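Local coordinates for tryptophane-5-halogenase (Microbispora sp. ATCC PTA-5024, PDB 5UAO), which binds FAD and chlorinates a tryptophan of a lanthipeptide at carbon 5 of the indole during biosynthesis of the antibiotic NAI-107, at residues G41-L46 and H84-D89; S76-F81 and M361-V366; A142-M147 and S497-G502; A520-L523 and S528-G531. All coordinates share one frame; numbering follows the deposited sequence.

Overall arrangement
Contacts 1 and 2 form one continuous core beside the FAD, their centres about 10 Å apart. Both involve helix 76-85: contact 1 is made by Leu86, just past the end of that helix, on helix 39-51, and contact 2 pairs it with helix 358-372. Leu43 of the first touches Met78 and Ile362 of the second. Contact 4 is a fold-back within the C-terminal region, whose turn also touches helix 76-85: His84 bonds Ala530, and Trp529 lies on Ser76. Contact 3 stands apart, its centre about 33 Å from that of contact 1, and ties the late helix 485-501 to helix 144-151. Along the chain, the segments of contact 2 alternate with those of contacts 1 and 3.

Contact 1: residues G41-L46 and H84-D89; sequences GYLTAL and HYLGID
Leu86 reaches into the side of helix 39-51 and lodges its two methyl groups against Leu43 and Leu46, one turn apart. The two branches divide the work. CD1 of Leu86 meets CD2 of Leu43 at 3.7 Å, a methyl-to-methyl approach in which the side chains cross at about a right angle. CD2 of Leu86 lies instead over the backbone of the same helix turn, with Leu86 CD2 to Leu46 C at 3.9 Å and Leu86 CD2 to Leu46 CB at 4.1 Å. The first torsion of Leu86, with CG anti to the carbonyl carbon (chi1 -58°), sets the fork so that both branches bear on the helix. Leu46 touches with the root of its side chain, whereas Leu43 touches with its tip.

The backbone brings Leu86 close just where helix 76-85 gives way to loop: Gly87 follows with positive phi (61°), and the CA atoms of Leu46 and Leu86 are 6.6 Å apart. Helix 39-51 follows strand 31-35, and Gly41 belongs to a GxGxxG pattern consistent with the dinucleotide-binding fold expected of a flavin-dependent halogenase. The side chain of Leu43 lies about 8 Å from the bound FAD. Around the leucines, Leu82 and Leu185 extend the apolar surroundings of Leu43. Buried methyls here meet a methyl, a CB and the backbone of a helix turn, which implies an association governed by shape and exclusion of water, without a polar bond between the two segments.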
loop_
_atom_site.group_PDB
_atom_site.type_symbol
_atom_site.label_atom_id
_atom_site.label_comp_id
_atom_site.label_asym_id
_atom_site.label_seq_id
_atom_site.Cartn_x
_atom_site.Cartn_y
_atom_site.Cartn_z
ATOM N N GLY A 41 -3.991 -25.152 -12.624
ATOM C CA GLY A 41 -3.271 -25.439 -13.844
ATOM C C GLY A 41 -4.046 -24.899 -15.064
ATOM O O GLY A 41 -3.464 -24.238 -15.935
ATOM N N TYR A 42 -5.356 -25.114 -15.075
ATOM C CA TYR A 42 -6.162 -24.682 -16.244
ATOM C C TYR A 42 -6.262 -23.166 -16.332
ATOM O O TYR A 42 -6.104 -22.609 -17.438
ATOM C CB TYR A 42 -7.520 -25.403 -16.339
ATOM C CG TYR A 42 -7.331 -26.822 -16.971
ATOM C CD1 TYR A 42 -7.153 -26.965 -18.327
ATOM C CD2 TYR A 42 -7.235 -27.963 -16.199
ATOM C CE1 TYR A 42 -6.901 -28.196 -18.890
ATOM C CE2 TYR A 42 -7.019 -29.205 -16.762
ATOM C CZ TYR A 42 -6.854 -29.300 -18.134
ATOM O OH TYR A 42 -6.656 -30.508 -18.747
ATOM N N LEU A 43 -6.449 -22.495 -15.189
ATOM C CA LEU A 43 -6.476 -21.076 -15.221
ATOM C C LEU A 43 -5.155 -20.488 -15.654
ATOM O O LEU A 43 -5.125 -19.512 -16.400
ATOM C CB LEU A 43 -6.944 -20.489 -13.884
ATOM C CG LEU A 43 -8.368 -20.838 -13.436
ATOM C CD1 LEU A 43 -8.543 -20.332 -12.054
ATOM C CD2 LEU A 43 -9.472 -20.216 -14.327
ATOM N N THR A 44 -4.037 -21.059 -15.228
ATOM C CA THR A 44 -2.755 -20.566 -15.665
ATOM C C THR A 44 -2.555 -20.783 -17.147
ATOM O O THR A 44 -2.117 -19.843 -17.843
ATOM C CB THR A 44 -1.611 -21.326 -14.979
ATOM O OG1 THR A 44 -1.757 -21.169 -13.578
ATOM C CG2 THR A 44 -0.291 -20.796 -15.403
ATOM N N ALA A 45 -2.870 -21.983 -17.641
ATOM C CA ALA A 45 -2.673 -22.274 -19.072
ATOM C C ALA A 45 -3.563 -21.361 -19.972
ATOM O O ALA A 45 -3.100 -20.843 -20.979
ATOM C CB ALA A 45 -2.983 -23.738 -19.340
ATOM N N LEU A 46 -4.804 -21.116 -19.547
ATOM C CA LEU A 46 -5.703 -20.241 -20.296
ATOM C C LEU A 46 -5.211 -18.789 -20.304
ATOM O O LEU A 46 -5.331 -18.119 -21.314
ATOM C CB LEU A 46 -7.120 -20.332 -19.739
ATOM C CG LEU A 46 -7.782 -21.637 -20.075
ATOM C CD1 LEU A 46 -9.004 -21.841 -19.213
ATOM C CD2 LEU A 46 -8.218 -21.614 -21.527
ATOM N N HIS A 84 -13.055 -10.993 -18.211
ATOM C CA HIS A 84 -12.248 -9.987 -18.848
ATOM C C HIS A 84 -10.865 -10.562 -19.129
ATOM O O HIS A 84 -10.452 -10.601 -20.267
ATOM C CB HIS A 84 -12.150 -8.704 -18.060
ATOM C CG HIS A 84 -13.388 -7.872 -18.092
ATOM N ND1 HIS A 84 -13.919 -7.378 -19.260
ATOM C CD2 HIS A 84 -14.210 -7.444 -17.094
ATOM C CE1 HIS A 84 -15.015 -6.680 -18.992
ATOM N NE2 HIS A 84 -15.203 -6.690 -17.686
ATOM N N TYR A 85 -10.177 -11.076 -18.123
ATOM C CA TYR A 85 -8.808 -11.473 -18.308
ATOM C C TYR A 85 -8.731 -12.705 -19.158
ATOM O O TYR A 85 -7.875 -12.784 -20.082
ATOM C CB TYR A 85 -8.152 -11.752 -16.976
ATOM C CG TYR A 85 -6.646 -11.776 -16.994
ATOM C CD1 TYR A 85 -5.918 -10.580 -16.970
ATOM C CD2 TYR A 85 -5.952 -12.970 -16.892
ATOM C CE1 TYR A 85 -4.532 -10.583 -16.902
ATOM C CE2 TYR A 85 -4.587 -13.003 -16.841
ATOM C CZ TYR A 85 -3.882 -11.817 -16.873
ATOM O OH TYR A 85 -2.540 -11.864 -16.838
ATOM N N LEU A 86 -9.591 -13.688 -18.885
ATOM C CA LEU A 86 -9.530 -14.919 -19.679
ATOM C C LEU A 86 -10.514 -14.887 -20.886
ATOM O O LEU A 86 -10.525 -15.852 -21.667
ATOM C CB LEU A 86 -9.765 -16.176 -18.849
ATOM C CG LEU A 86 -8.835 -16.492 -17.642
ATOM C CD1 LEU A 86 -9.283 -17.831 -17.116
ATOM C CD2 LEU A 86 -7.376 -16.569 -18.017
ATOM N N GLY A 87 -11.304 -13.825 -21.042
ATOM C CA GLY A 87 -12.227 -13.708 -22.218
ATOM C C GLY A 87 -13.273 -14.831 -22.290
ATOM O O GLY A 87 -13.694 -15.278 -23.377
ATOM N N ILE A 88 -13.731 -15.300 -21.139
ATOM C CA ILE A 88 -14.751 -16.354 -21.109
ATOM C C ILE A 88 -16.098 -15.714 -21.333
ATOM O O ILE A 88 -16.459 -14.802 -20.597
ATOM C CB ILE A 88 -14.759 -17.092 -19.763
ATOM C CG1 ILE A 88 -13.487 -17.950 -19.650
ATOM C CG2 ILE A 88 -16.006 -17.931 -19.649
ATOM C CD1 ILE A 88 -13.350 -18.630 -18.318
ATOM N N ASP A 89 -16.812 -16.149 -22.378
ATOM C CA ASP A 89 -18.142 -15.667 -22.694
ATOM C C ASP A 89 -19.166 -16.003 -21.611
ATOM O O ASP A 89 -19.366 -17.160 -21.280
ATOM C CB ASP A 89 -18.635 -16.323 -24.002
ATOM C CG ASP A 89 -20.111 -15.986 -24.318
ATOM O OD1 ASP A 89 -20.414 -14.830 -24.656
ATOM O OD2 ASP A 89 -20.983 -16.862 -24.223
#

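Contact 2: residues S76-F81 and M361-V366; sequences SYMVMF and MIATAV
Ala363 is the bump of this interface, and the ring of Phe81 is the flat surface it presses on. The methyl CB sits 3.6 Å from the ring centroid and 9° off the ring normal, nearly over the centre of the face, which makes this a CH-pi contact. Phe81 reaches that place because its CG is anti to the backbone N (chi1 -175°), carrying the ring out from helix 76-85. Met78 adds a second wall to the hollow around the alanine: its SD comes within 3.8 Å of CB of Ala363. At the edge of the Phe81 ring, near its plane, CG1 of Val366 stands 4.0 Å from CZ of Phe81. One ring is thus bounded by an alanine over its face and a valine at its rim.

CB of Ala363 points from helix 358-372 toward helix 76-85. The axes of segments 76-81 and 361-366 approach to 10.5 Å at 45°, a spacing spanned chiefly by the phenyl ring and the methionine. The side chain of Met78 is about 7 Å from the bound FAD, so this buried helix pair lies beside the cofactor. Beyond the pair, helix 39-51 meets both partners, through Leu43 on Met78 and through Thr44 and Ala47 on Val366. Helix 383-406 packs on Met361 and Thr364 of helix 358-372.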
loop_
_atom_site.group_PDB
_atom_site.type_symbol
_atom_site.label_atom_id
_atom_site.label_comp_id
_atom_site.label_asym_id
_atom_site.label_seq_id
_atom_site.Cartn_x
_atom_site.Cartn_y
_atom_site.Cartn_z
ATOM N N SER A 76 -15.708 -11.307 -5.532
ATOM C CA SER A 76 -16.207 -10.502 -6.613
ATOM C C SER A 76 -15.178 -10.309 -7.730
ATOM O O SER A 76 -15.508 -10.401 -8.950
ATOM C CB SER A 76 -16.790 -9.192 -6.067
ATOM O OG SER A 76 -15.703 -8.475 -5.575
ATOM N N TYR A 77 -13.915 -10.183 -7.382
ATOM C CA TYR A 77 -12.844 -10.023 -8.388
ATOM C C TYR A 77 -12.774 -11.124 -9.425
ATOM O O TYR A 77 -12.413 -10.939 -10.615
ATOM C CB TYR A 77 -11.509 -9.947 -7.652
ATOM C CG TYR A 77 -10.351 -9.645 -8.532
ATOM C CD1 TYR A 77 -10.154 -8.338 -8.974
ATOM C CD2 TYR A 77 -9.447 -10.633 -8.936
ATOM C CE1 TYR A 77 -9.085 -7.991 -9.785
ATOM C CE2 TYR A 77 -8.379 -10.303 -9.783
ATOM C CZ TYR A 77 -8.218 -8.972 -10.210
ATOM O OH TYR A 77 -7.206 -8.534 -11.024
ATOM N N MET A 78 -13.093 -12.331 -8.957
ATOM C CA MET A 78 -12.981 -13.504 -9.799
ATOM C C MET A 78 -13.910 -13.405 -10.986
ATOM O O MET A 78 -13.641 -14.002 -12.067
ATOM C CB MET A 78 -13.270 -14.776 -9.019
ATOM C CG MET A 78 -12.633 -15.987 -9.610
ATOM S SD MET A 78 -10.832 -15.914 -9.632
ATOM C CE MET A 78 -10.430 -17.342 -10.620
ATOM N N VAL A 79 -15.042 -12.742 -10.812
ATOM C CA VAL A 79 -15.941 -12.516 -11.956
ATOM C C VAL A 79 -15.302 -11.757 -13.119
ATOM O O VAL A 79 -15.427 -12.177 -14.308
ATOM C CB VAL A 79 -17.217 -11.788 -11.510
ATOM C CG1 VAL A 79 -18.141 -11.525 -12.694
ATOM C CG2 VAL A 79 -17.946 -12.640 -10.441
ATOM N N MET A 80 -14.595 -10.668 -12.805
ATOM C CA MET A 80 -13.785 -9.970 -13.779
ATOM C C MET A 80 -12.640 -10.732 -14.361
ATOM O O MET A 80 -12.368 -10.658 -15.585
ATOM C CB MET A 80 -13.318 -8.638 -13.224
ATOM C CG MET A 80 -14.453 -7.660 -13.014
ATOM S SD MET A 80 -13.838 -6.024 -12.567
ATOM C CE MET A 80 -13.386 -6.361 -10.881
ATOM N N PHE A 81 -11.903 -11.442 -13.518
ATOM C CA PHE A 81 -10.849 -12.313 -14.015
ATOM C C PHE A 81 -11.326 -13.321 -15.050
ATOM O O PHE A 81 -10.781 -13.424 -16.165
ATOM C CB PHE A 81 -10.167 -13.014 -12.813
ATOM C CG PHE A 81 -8.994 -13.844 -13.194
ATOM C CD1 PHE A 81 -7.745 -13.303 -13.280
ATOM C CD2 PHE A 81 -9.151 -15.184 -13.402
ATOM C CE1 PHE A 81 -6.663 -14.097 -13.683
ATOM C CE2 PHE A 81 -8.104 -15.969 -13.796
ATOM C CZ PHE A 81 -6.846 -15.429 -13.915
ATOM N N MET A 361 -6.312 -15.963 -4.932
ATOM C CA MET A 361 -4.864 -16.008 -4.911
ATOM C C MET A 361 -4.216 -16.722 -6.090
ATOM O O MET A 361 -3.028 -16.439 -6.434
ATOM C CB MET A 361 -4.399 -16.573 -3.578
ATOM C CG MET A 361 -4.615 -15.591 -2.443
ATOM S SD MET A 361 -4.204 -13.815 -2.722
ATOM C CE MET A 361 -2.424 -13.896 -3.037
ATOM N N ILE A 362 -4.942 -17.688 -6.646
ATOM C CA ILE A 362 -4.537 -18.316 -7.879
ATOM C C ILE A 362 -4.545 -17.207 -8.922
ATOM O O ILE A 362 -3.556 -17.014 -9.645
ATOM C CB ILE A 362 -5.428 -19.482 -8.297
ATOM C CG1 ILE A 362 -5.016 -20.723 -7.501
ATOM C CG2 ILE A 362 -5.312 -19.753 -9.799
ATOM C CD1 ILE A 362 -6.024 -21.836 -7.432
ATOM N N ALA A 363 -5.677 -16.485 -9.024
ATOM C CA ALA A 363 -5.800 -15.465 -10.070
ATOM C C ALA A 363 -4.674 -14.391 -9.938
ATOM O O ALA A 363 -4.078 -13.860 -10.936
ATOM C CB ALA A 363 -7.157 -14.831 -10.006
ATOM N N THR A 364 -4.373 -14.016 -8.713
ATOM C CA THR A 364 -3.334 -13.035 -8.466
ATOM C C THR A 364 -1.970 -13.549 -8.888
ATOM O O THR A 364 -1.212 -12.826 -9.549
ATOM C CB THR A 364 -3.268 -12.689 -6.919
ATOM O OG1 THR A 364 -4.541 -12.191 -6.447
ATOM C CG2 THR A 364 -2.233 -11.699 -6.663
ATOM N N ALA A 365 -1.625 -14.788 -8.498
ATOM C CA ALA A 365 -0.376 -15.426 -8.936
ATOM C C ALA A 365 -0.278 -15.524 -10.466
ATOM O O ALA A 365 0.784 -15.254 -11.053
ATOM C CB ALA A 365 -0.243 -16.827 -8.305
ATOM N N VAL A 366 -1.387 -15.872 -11.105
ATOM C CA VAL A 366 -1.445 -15.909 -12.587
ATOM C C VAL A 366 -1.142 -14.555 -13.207
ATOM O O VAL A 366 -0.390 -14.464 -14.197
ATOM C CB VAL A 366 -2.774 -16.464 -13.060
ATOM C CG1 VAL A 366 -2.965 -16.369 -14.570
ATOM C CG2 VAL A 366 -2.862 -17.954 -12.688
#

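Contact 3: residues A142-M147 and S497-G502; sequences ATLQAM and SLASRG
Leu144 lays its branched end across the side chain of Leu498, the two crossing at about a right angle. Its CD1 approaches CB of Leu498 at 3.9 Å, while CD2 of Leu144 meets CD1 of Leu498 at 4.0 Å. With CG anti to the backbone N (chi1 180°), the fork extends to the partner helix, where CD1 of Leu144 also touches Ala499, 4.2 Å from its CB. A turn further on, Met147 makes the tightest approach: its CB lies 3.5 Å from CB of Ala499, and the CA atoms of these two residues are 5.8 Å apart, consistent with the small size of Ala499. The extended remainder of Met147 runs away from Ala499, toward Ala492, Ala495 and Arg496 of the preceding turns.

Helix 144-151 begins right here. Thr143 is its N-cap, with OG1 of Thr143 accepting from Ala146 N at 3.1 Å, with an N-H...O angle of 155°, and the same hydroxyl is bonded to Asp121. The interface joins the start of helix 144-151 to the C-terminal part of helix 485-501. Leu170 borders Leu144 from a loop, Ala499 also touches Leu148, and strand 116-119 lies against Thr143, Gln145 and Ala146.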
loop_
_atom_site.group_PDB
_atom_site.type_symbol
_atom_site.label_atom_id
_atom_site.label_comp_id
_atom_site.label_asym_id
_atom_site.label_seq_id
_atom_site.Cartn_x
_atom_site.Cartn_y
_atom_site.Cartn_z
ATOM N N ALA A 142 -26.104 -2.882 7.600
ATOM C CA ALA A 142 -25.034 -2.019 7.252
ATOM C C ALA A 142 -24.972 -1.692 5.766
ATOM O O ALA A 142 -24.386 -0.665 5.403
ATOM C CB ALA A 142 -23.707 -2.574 7.681
ATOM N N THR A 143 -25.546 -2.535 4.933
ATOM C CA THR A 143 -25.550 -2.323 3.498
ATOM C C THR A 143 -26.827 -2.947 2.906
ATOM O O THR A 143 -27.539 -3.703 3.568
ATOM C CB THR A 143 -24.300 -2.950 2.789
ATOM O OG1 THR A 143 -24.461 -4.360 2.632
ATOM C CG2 THR A 143 -22.946 -2.664 3.500
ATOM N N LEU A 144 -27.088 -2.636 1.631
ATOM C CA LEU A 144 -28.206 -3.219 0.889
ATOM C C LEU A 144 -28.018 -4.728 0.718
ATOM O O LEU A 144 -28.955 -5.442 0.915
ATOM C CB LEU A 144 -28.342 -2.531 -0.488
ATOM C CG LEU A 144 -29.451 -2.971 -1.488
ATOM C CD1 LEU A 144 -30.821 -2.904 -0.867
ATOM C CD2 LEU A 144 -29.449 -2.168 -2.797
ATOM N N GLN A 145 -26.799 -5.204 0.378
ATOM C CA GLN A 145 -26.600 -6.619 0.207
ATOM C C GLN A 145 -26.791 -7.352 1.521
ATOM O O GLN A 145 -27.246 -8.516 1.551
ATOM C CB GLN A 145 -25.224 -6.937 -0.358
ATOM C CG GLN A 145 -25.124 -6.969 -1.852
ATOM C CD GLN A 145 -23.740 -7.418 -2.320
ATOM O OE1 GLN A 145 -22.742 -7.351 -1.570
ATOM N NE2 GLN A 145 -23.665 -7.824 -3.587
ATOM N N ALA A 146 -26.467 -6.687 2.626
ATOM C CA ALA A 146 -26.712 -7.327 3.938
ATOM C C ALA A 146 -28.178 -7.573 4.125
ATOM O O ALA A 146 -28.554 -8.627 4.649
ATOM C CB ALA A 146 -26.162 -6.524 5.088
ATOM N N MET A 147 -29.011 -6.616 3.704
ATOM C CA MET A 147 -30.498 -6.799 3.741
ATOM C C MET A 147 -31.020 -7.826 2.700
ATOM O O MET A 147 -31.904 -8.611 2.972
ATOM C CB MET A 147 -31.217 -5.467 3.574
ATOM C CG MET A 147 -30.962 -4.461 4.679
ATOM S SD MET A 147 -31.615 -2.840 4.252
ATOM C CE MET A 147 -31.156 -1.895 5.688
ATOM N N SER A 497 -36.790 -1.501 1.548
ATOM C CA SER A 497 -37.717 -1.501 0.428
ATOM C C SER A 497 -37.220 -2.284 -0.787
ATOM O O SER A 497 -37.871 -3.250 -1.230
ATOM C CB SER A 497 -38.014 -0.064 0.035
ATOM O OG SER A 497 -39.146 -0.084 -0.766
ATOM N N LEU A 498 -36.073 -1.883 -1.312
ATOM C CA LEU A 498 -35.428 -2.613 -2.362
ATOM C C LEU A 498 -35.106 -4.061 -2.001
ATOM O O LEU A 498 -35.207 -4.949 -2.846
ATOM C CB LEU A 498 -34.107 -1.924 -2.752
ATOM C CG LEU A 498 -34.144 -0.690 -3.615
ATOM C CD1 LEU A 498 -32.766 -0.095 -3.781
ATOM C CD2 LEU A 498 -34.765 -1.052 -4.947
ATOM N N ALA A 499 -34.640 -4.317 -0.788
ATOM C CA ALA A 499 -34.244 -5.687 -0.488
ATOM C C ALA A 499 -35.462 -6.635 -0.438
ATOM O O ALA A 499 -35.433 -7.759 -0.978
ATOM C CB ALA A 499 -33.431 -5.745 0.824
ATOM N N SER A 500 -36.542 -6.187 0.190
ATOM C CA SER A 500 -37.760 -6.999 0.257
ATOM C C SER A 500 -38.472 -7.276 -1.092
ATOM O O SER A 500 -39.237 -8.209 -1.150
ATOM C CB SER A 500 -38.767 -6.398 1.227
ATOM O OG SER A 500 -39.067 -5.088 0.838
ATOM N N ARG A 501 -38.241 -6.467 -2.125
ATOM C CA ARG A 501 -38.877 -6.640 -3.435
ATOM C C ARG A 501 -38.018 -7.423 -4.442
ATOM O O ARG A 501 -38.472 -7.715 -5.550
ATOM C CB ARG A 501 -39.215 -5.269 -4.042
ATOM C CG ARG A 501 -40.093 -4.481 -3.103
ATOM C CD ARG A 501 -40.848 -3.379 -3.787
ATOM N NE ARG A 501 -39.980 -2.390 -4.423
ATOM C CZ ARG A 501 -39.429 -1.350 -3.797
ATOM N NH1 ARG A 501 -39.616 -1.188 -2.490
ATOM N NH2 ARG A 501 -38.671 -0.472 -4.463
ATOM N N GLY A 502 -36.785 -7.806 -4.062
ATOM C CA GLY A 502 -35.936 -8.551 -4.981
ATOM C C GLY A 502 -36.516 -9.913 -5.271
ATOM O O GLY A 502 -37.234 -10.483 -4.472
#

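Contact 4: residues A520-L523 and S528-G531; sequences AELL and SWAG
Ser528 and Leu522 make the one hydrogen bond between these segments. The hydroxyl OG of Ser528 donates to the carbonyl O of Leu522 at 2.5 Å, a short separation, and lies in the carbonyl plane on a lone pair, with a C=O...donor angle of 131°. OG is anti to the backbone N (chi1 165°), a rotation that aims it at the helix. The same Ser528 OG accepts from the backbone N of Ala530 at 3.0 Å, with an N-H...O angle of 162°, so it is held by one bond given and one received.

Packed beside this polar centre is the side chain of Leu522. Its CD1 lies 3.9 Å from CB of Ala530 and 3.8 Å from NE1 of Trp529, approaching the indole obliquely; the NE1 proton itself goes to the carbonyl O of Met167. Ala530 CB sits over the centre of one face of the same indole, 3.6 Å above its plane.

The bond from Ala530 N to Ser528 OG defines an ST turn, nested in a type I beta turn from Ser528 to Gly531 that leads from helix 517-524 into helix 532-538, with Gly531 as N-cap of the latter. The chain thus doubles back on the helix it has just left.

The backbone of Leu523 is close too: Gly531 CA makes a CA-H...O contact with Leu523 O at 3.3 Å. Its side chain meets the turn mainly through CD2 of Leu523, 3.7 Å from Ala530 O. The loose side is at partly exposed Glu521, whose CB points away; only Glu521 O comes near, 4.0 Å from Ser528 CB.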
loop_
_atom_site.group_PDB
_atom_site.type_symbol
_atom_site.label_atom_id
_atom_site.label_comp_id
_atom_site.label_asym_id
_atom_site.label_seq_id
_atom_site.Cartn_x
_atom_site.Cartn_y
_atom_site.Cartn_z
ATOM N N ALA A 520 -24.153 -8.978 -20.415
ATOM C CA ALA A 520 -23.405 -8.054 -21.261
ATOM C C ALA A 520 -23.350 -6.695 -20.624
ATOM O O ALA A 520 -22.324 -6.025 -20.716
ATOM C CB ALA A 520 -24.020 -7.929 -22.671
ATOM N N GLU A 521 -24.445 -6.232 -20.017
ATOM C CA GLU A 521 -24.399 -4.882 -19.392
ATOM C C GLU A 521 -23.475 -4.867 -18.156
ATOM O O GLU A 521 -22.791 -3.875 -17.896
ATOM C CB GLU A 521 -25.797 -4.348 -19.062
ATOM C CG GLU A 521 -26.429 -4.947 -17.821
ATOM C CD GLU A 521 -27.806 -4.374 -17.498
ATOM O OE1 GLU A 521 -28.359 -3.658 -18.366
ATOM O OE2 GLU A 521 -28.341 -4.676 -16.394
ATOM N N LEU A 522 -23.430 -5.990 -17.443
ATOM C CA LEU A 522 -22.523 -6.158 -16.263
ATOM C C LEU A 522 -21.065 -5.969 -16.685
ATOM O O LEU A 522 -20.281 -5.261 -16.034
ATOM C CB LEU A 522 -22.713 -7.549 -15.648
ATOM C CG LEU A 522 -21.724 -7.916 -14.533
ATOM C CD1 LEU A 522 -21.854 -7.038 -13.327
ATOM C CD2 LEU A 522 -21.900 -9.390 -14.180
ATOM N N LEU A 523 -20.714 -6.558 -17.808
ATOM C CA LEU A 523 -19.316 -6.512 -18.272
ATOM C C LEU A 523 -18.929 -5.318 -19.164
ATOM O O LEU A 523 -17.768 -4.971 -19.246
ATOM C CB LEU A 523 -18.954 -7.834 -18.914
ATOM C CG LEU A 523 -19.078 -9.006 -17.906
ATOM C CD1 LEU A 523 -19.167 -10.331 -18.655
ATOM C CD2 LEU A 523 -17.946 -9.054 -16.935
ATOM N N SER A 528 -20.792 0.008 -14.341
ATOM C CA SER A 528 -20.804 -1.304 -13.661
ATOM C C SER A 528 -19.539 -1.514 -12.863
ATOM O O SER A 528 -18.444 -1.149 -13.285
ATOM C CB SER A 528 -20.991 -2.425 -14.658
ATOM O OG SER A 528 -20.676 -3.690 -14.111
ATOM N N TRP A 529 -19.669 -2.133 -11.703
ATOM C CA TRP A 529 -18.497 -2.482 -10.920
ATOM C C TRP A 529 -17.574 -3.448 -11.683
ATOM O O TRP A 529 -16.407 -3.511 -11.381
ATOM C CB TRP A 529 -18.895 -3.053 -9.571
ATOM C CG TRP A 529 -19.479 -4.441 -9.655
ATOM C CD1 TRP A 529 -20.772 -4.738 -9.748
ATOM C CD2 TRP A 529 -18.766 -5.695 -9.656
ATOM N NE1 TRP A 529 -20.964 -6.098 -9.772
ATOM C CE2 TRP A 529 -19.744 -6.721 -9.760
ATOM C CE3 TRP A 529 -17.422 -6.057 -9.544
ATOM C CZ2 TRP A 529 -19.413 -8.097 -9.837
ATOM C CZ3 TRP A 529 -17.075 -7.478 -9.558
ATOM C CH2 TRP A 529 -18.076 -8.463 -9.675
ATOM N N ALA A 530 -18.083 -4.156 -12.689
ATOM C CA ALA A 530 -17.311 -5.193 -13.402
ATOM C C ALA A 530 -17.175 -4.821 -14.889
ATOM O O ALA A 530 -16.862 -5.692 -15.730
ATOM C CB ALA A 530 -18.002 -6.551 -13.268
ATOM N N GLY A 531 -17.448 -3.544 -15.209
ATOM C CA GLY A 531 -17.360 -3.078 -16.564
ATOM C C GLY A 531 -15.943 -2.909 -17.110
ATOM O O GLY A 531 -14.939 -2.905 -16.393
#